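Local atomic coordinates of ZmpA Glycopeptidase (Clostridium perfringens, PDB entry 6XSX), a protein that is a metalloprotease (glycopeptidase) that probably cleaves glycosylated proteins, this chain being its M60 peptidase catalytic module. Residues A[356-361]-A[400-405]. Residues are numbered along the deposited sequence; the frame is centred on the assembly and turned at random.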
ATOM      1  N   TRP A 356      -4.675 -11.181   8.211  1.00 17.75           N
ATOM      2  CA  TRP A 356      -5.005 -11.425   6.817  1.00 17.45           C
ATOM      3  C   TRP A 356      -6.133 -12.456   6.707  1.00 17.68           C
ATOM      4  O   TRP A 356      -7.058 -12.294   5.908  1.00 17.73           O
ATOM      5  CB  TRP A 356      -3.751 -11.843   6.036  1.00 17.10           C
ATOM      6  CG  TRP A 356      -4.019 -12.119   4.587  1.00 16.52           C
ATOM      7  CD1 TRP A 356      -3.790 -13.283   3.914  1.00 16.68           C
ATOM      8  CD2 TRP A 356      -4.604 -11.213   3.633  1.00 16.52           C
ATOM      9  NE1 TRP A 356      -4.157 -13.153   2.602  1.00 16.56           N
ATOM     10  CE2 TRP A 356      -4.679 -11.902   2.404  1.00 16.44           C
ATOM     11  CE3 TRP A 356      -5.066  -9.890   3.691  1.00 16.38           C
ATOM     12  CZ2 TRP A 356      -5.198 -11.312   1.250  1.00 16.65           C
ATOM     13  CZ3 TRP A 356      -5.585  -9.308   2.549  1.00 16.28           C
ATOM     14  CH2 TRP A 356      -5.647 -10.012   1.345  1.00 16.47           C
ATOM     15  N   GLN A 357      -6.050 -13.516   7.522  1.00 17.73           N
ATOM     16  CA  GLN A 357      -7.056 -14.569   7.552  1.00 17.44           C
ATOM     17  C   GLN A 357      -8.435 -14.005   7.889  1.00 17.22           C
ATOM     18  O   GLN A 357      -9.425 -14.392   7.269  1.00 17.43           O
ATOM     19  CB  GLN A 357      -6.686 -15.650   8.568  1.00 17.29           C
ATOM     20  CG  GLN A 357      -5.490 -16.488   8.156  1.00 17.32           C
ATOM     21  CD  GLN A 357      -5.246 -17.628   9.111  1.00 17.87           C
ATOM     22  OE1 GLN A 357      -5.237 -17.450  10.326  1.00 17.61           O
ATOM     23  NE2 GLN A 357      -5.042 -18.817   8.559  1.00 17.90           N
ATOM     24  N   LEU A 358      -8.499 -13.122   8.895  1.00 17.42           N
ATOM     25  CA  LEU A 358      -9.758 -12.495   9.279  1.00 17.71           C
ATOM     26  C   LEU A 358     -10.303 -11.654   8.127  1.00 18.19           C
ATOM     27  O   LEU A 358     -11.515 -11.561   7.969  1.00 20.08           O
ATOM     28  CB  LEU A 358      -9.574 -11.650  10.547  1.00 16.70           C
ATOM     29  CG  LEU A 358      -9.176 -12.423  11.807  1.00 17.05           C
ATOM     30  CD1 LEU A 358      -8.896 -11.484  12.979  1.00 15.65           C
ATOM     31  CD2 LEU A 358     -10.228 -13.460  12.191  1.00 16.61           C
ATOM     32  N   GLN A 359      -9.403 -11.068   7.319  1.00 18.88           N
ATOM     33  CA  GLN A 359      -9.780 -10.229   6.189  1.00 18.67           C
ATOM     34  C   GLN A 359     -10.238 -11.094   5.012  1.00 18.77           C
ATOM     35  O   GLN A 359     -11.129 -10.706   4.262  1.00 18.05           O
ATOM     36  CB  GLN A 359      -8.626  -9.314   5.778  1.00 18.75           C
ATOM     37  CG  GLN A 359      -8.913  -8.448   4.557  1.00 18.28           C
ATOM     38  CD  GLN A 359      -9.976  -7.395   4.789  1.00 18.28           C
ATOM     39  OE1 GLN A 359     -10.320  -7.060   5.918  1.00 18.67           O
ATOM     40  NE2 GLN A 359     -10.523  -6.874   3.709  1.00 17.65           N
ATOM     41  N   LEU A 360      -9.632 -12.272   4.857  1.00 18.04           N
ATOM     42  CA  LEU A 360     -10.100 -13.221   3.854  1.00 18.51           C
ATOM     43  C   LEU A 360     -11.522 -13.663   4.218  1.00 19.86           C
ATOM     44  O   LEU A 360     -12.378 -13.793   3.347  1.00 20.21           O
ATOM     45  CB  LEU A 360      -9.143 -14.420   3.807  1.00 17.07           C
ATOM     46  CG  LEU A 360      -7.785 -14.183   3.138  1.00 17.60           C
ATOM     47  CD1 LEU A 360      -6.835 -15.337   3.449  1.00 17.76           C
ATOM     48  CD2 LEU A 360      -7.938 -14.057   1.629  1.00 17.34           C
ATOM     49  N   TYR A 361     -11.768 -13.870   5.519  1.00 20.38           N
ATOM     50  CA  TYR A 361     -13.043 -14.372   6.010  1.00 20.15           C
ATOM     51  C   TYR A 361     -14.136 -13.325   5.818  1.00 20.40           C
ATOM     52  O   TYR A 361     -15.246 -13.668   5.421  1.00 19.34           O
ATOM     53  CB  TYR A 361     -12.936 -14.811   7.473  1.00 19.66           C
ATOM     54  CG  TYR A 361     -14.257 -15.158   8.118  1.00 20.75           C
ATOM     55  CD1 TYR A 361     -14.975 -16.280   7.724  1.00 21.00           C
ATOM     56  CD2 TYR A 361     -14.801 -14.356   9.109  1.00 19.65           C
ATOM     57  CE1 TYR A 361     -16.191 -16.606   8.306  1.00 21.43           C
ATOM     58  CE2 TYR A 361     -16.016 -14.662   9.702  1.00 21.30           C
ATOM     59  CZ  TYR A 361     -16.711 -15.795   9.302  1.00 22.29           C
ATOM     60  OH  TYR A 361     -17.914 -16.101   9.863  1.00 21.87           O
ATOM     61  N   LEU A 400     -16.671 -11.528  18.247  1.00 24.19           N
ATOM     62  CA  LEU A 400     -16.293 -12.921  18.428  1.00 24.43           C
ATOM     63  C   LEU A 400     -15.120 -13.004  19.397  1.00 23.67           C
ATOM     64  O   LEU A 400     -14.309 -12.089  19.481  1.00 23.39           O
ATOM     65  CB  LEU A 400     -15.909 -13.539  17.077  1.00 24.75           C
ATOM     66  CG  LEU A 400     -17.048 -13.802  16.092  1.00 25.13           C
ATOM     67  CD1 LEU A 400     -16.509 -14.133  14.702  1.00 24.11           C
ATOM     68  CD2 LEU A 400     -17.973 -14.909  16.592  1.00 25.54           C
ATOM     69  N   ASP A 401     -15.030 -14.121  20.123  1.00 23.41           N
ATOM     70  CA  ASP A 401     -13.894 -14.318  21.005  1.00 22.91           C
ATOM     71  C   ASP A 401     -12.738 -14.891  20.187  1.00 21.76           C
ATOM     72  O   ASP A 401     -12.685 -16.098  19.948  1.00 20.77           O
ATOM     73  CB  ASP A 401     -14.275 -15.166  22.223  1.00 22.84           C
ATOM     74  CG  ASP A 401     -13.115 -15.386  23.173  1.00 22.32           C
ATOM     75  OD1 ASP A 401     -12.011 -14.883  22.893  1.00 22.69           O
ATOM     76  OD2 ASP A 401     -13.319 -16.064  24.170  1.00 23.54           O
ATOM     77  N   LEU A 402     -11.805 -14.016  19.788  1.00 20.63           N
ATOM     78  CA  LEU A 402     -10.751 -14.406  18.867  1.00 21.83           C
ATOM     79  C   LEU A 402      -9.455 -14.752  19.596  1.00 22.28           C
ATOM     80  O   LEU A 402      -8.409 -14.840  18.960  1.00 20.10           O
ATOM     81  CB  LEU A 402     -10.548 -13.294  17.834  1.00 20.97           C
ATOM     82  CG  LEU A 402     -11.734 -13.083  16.897  1.00 22.05           C
ATOM     83  CD1 LEU A 402     -11.453 -11.955  15.920  1.00 22.42           C
ATOM     84  CD2 LEU A 402     -12.067 -14.371  16.150  1.00 22.49           C
ATOM     85  N   SER A 403      -9.534 -14.998  20.915  1.00 24.08           N
ATOM     86  CA  SER A 403      -8.342 -15.322  21.687  1.00 26.31           C
ATOM     87  C   SER A 403      -7.677 -16.597  21.161  1.00 25.57           C
ATOM     88  O   SER A 403      -6.465 -16.617  20.947  1.00 24.42           O
ATOM     89  CB  SER A 403      -8.622 -15.400  23.176  1.00 29.13           C
ATOM     90  OG  SER A 403      -8.713 -14.089  23.734  1.00 33.27           O
ATOM     91  N   GLU A 404      -8.486 -17.647  20.945  1.00 22.59           N
ATOM     92  CA  GLU A 404      -7.984 -18.926  20.470  1.00 23.83           C
ATOM     93  C   GLU A 404      -7.312 -18.761  19.102  1.00 23.78           C
ATOM     94  O   GLU A 404      -6.219 -19.291  18.878  1.00 24.46           O
ATOM     95  CB  GLU A 404      -9.097 -19.979  20.462  1.00 23.07           C
ATOM     96  CG  GLU A 404      -8.675 -21.277  19.799  1.00 23.22           C
ATOM     97  CD  GLU A 404      -9.706 -22.389  19.849  1.00 23.18           C
ATOM     98  OE1 GLU A 404      -9.394 -23.500  19.376  1.00 22.22           O
ATOM     99  OE2 GLU A 404     -10.822 -22.138  20.353  1.00 23.79           O
ATOM    100  N   HIS A 405      -7.972 -18.021  18.197  1.00 22.39           N
ATOM    101  CA  HIS A 405      -7.465 -17.753  16.854  1.00 22.31           C
ATOM    102  C   HIS A 405      -6.019 -17.253  16.918  1.00 22.84           C
ATOM    103  O   HIS A 405      -5.132 -17.779  16.243  1.00 23.15           O
ATOM    104  CB  HIS A 405      -8.391 -16.754  16.128  1.00 21.13           C
ATOM    105  CG  HIS A 405      -7.914 -16.352  14.770  1.00 20.60           C
ATOM    106  ND1 HIS A 405      -8.028 -17.180  13.669  1.00 20.55           N
ATOM    107  CD2 HIS A 405      -7.319 -15.220  14.333  1.00 20.03           C
ATOM    108  CE1 HIS A 405      -7.517 -16.574  12.612  1.00 21.34           C
ATOM    109  NE2 HIS A 405      -7.084 -15.366  12.991  1.00 20.49           N
TER
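Q357 OE1 accepts a hydrogen bond from H409 NE2 and also lies 3.3 Å from H405 CE1, a close approach only, while its NE2 donates to the carbonyls of W432 and A434. Three bonds thus fix the rotation of this buried amide, whose plane stands 37° from the imidazole. The site belongs to the helical part of the M60 peptidase module, where the last turns of helix 347-361 pack against the loop 400-402 and the first turn of helix 403-408. H405 spans the gap: with CG anti to the backbone N (chi1 177°), its ring reaches helix 347-361, and NE2 bonds to the carbonyl oxygen of P354, one turn before L358. That bond leaves the ring placed for a CH-pi contact: L358 CD2 lies 4.0 Å from the H405 ring centroid and 23° off its normal, over one face but displaced toward the rim. The other methyl of L358 turns to L402, the N-cap residue; A394 and F398 of helix 383-398 and F365 of helix 365-375 also touch L358. Away from the interface, D401 OD1 accepts from S403 N at 3.2 Å, an Asx turn at the start of helix 403-408, and is also hydrogen-bonded to T421 OG1. The two leucines meet tip to tip, L358 CD1 to L402 CD1, at 3.9 Å.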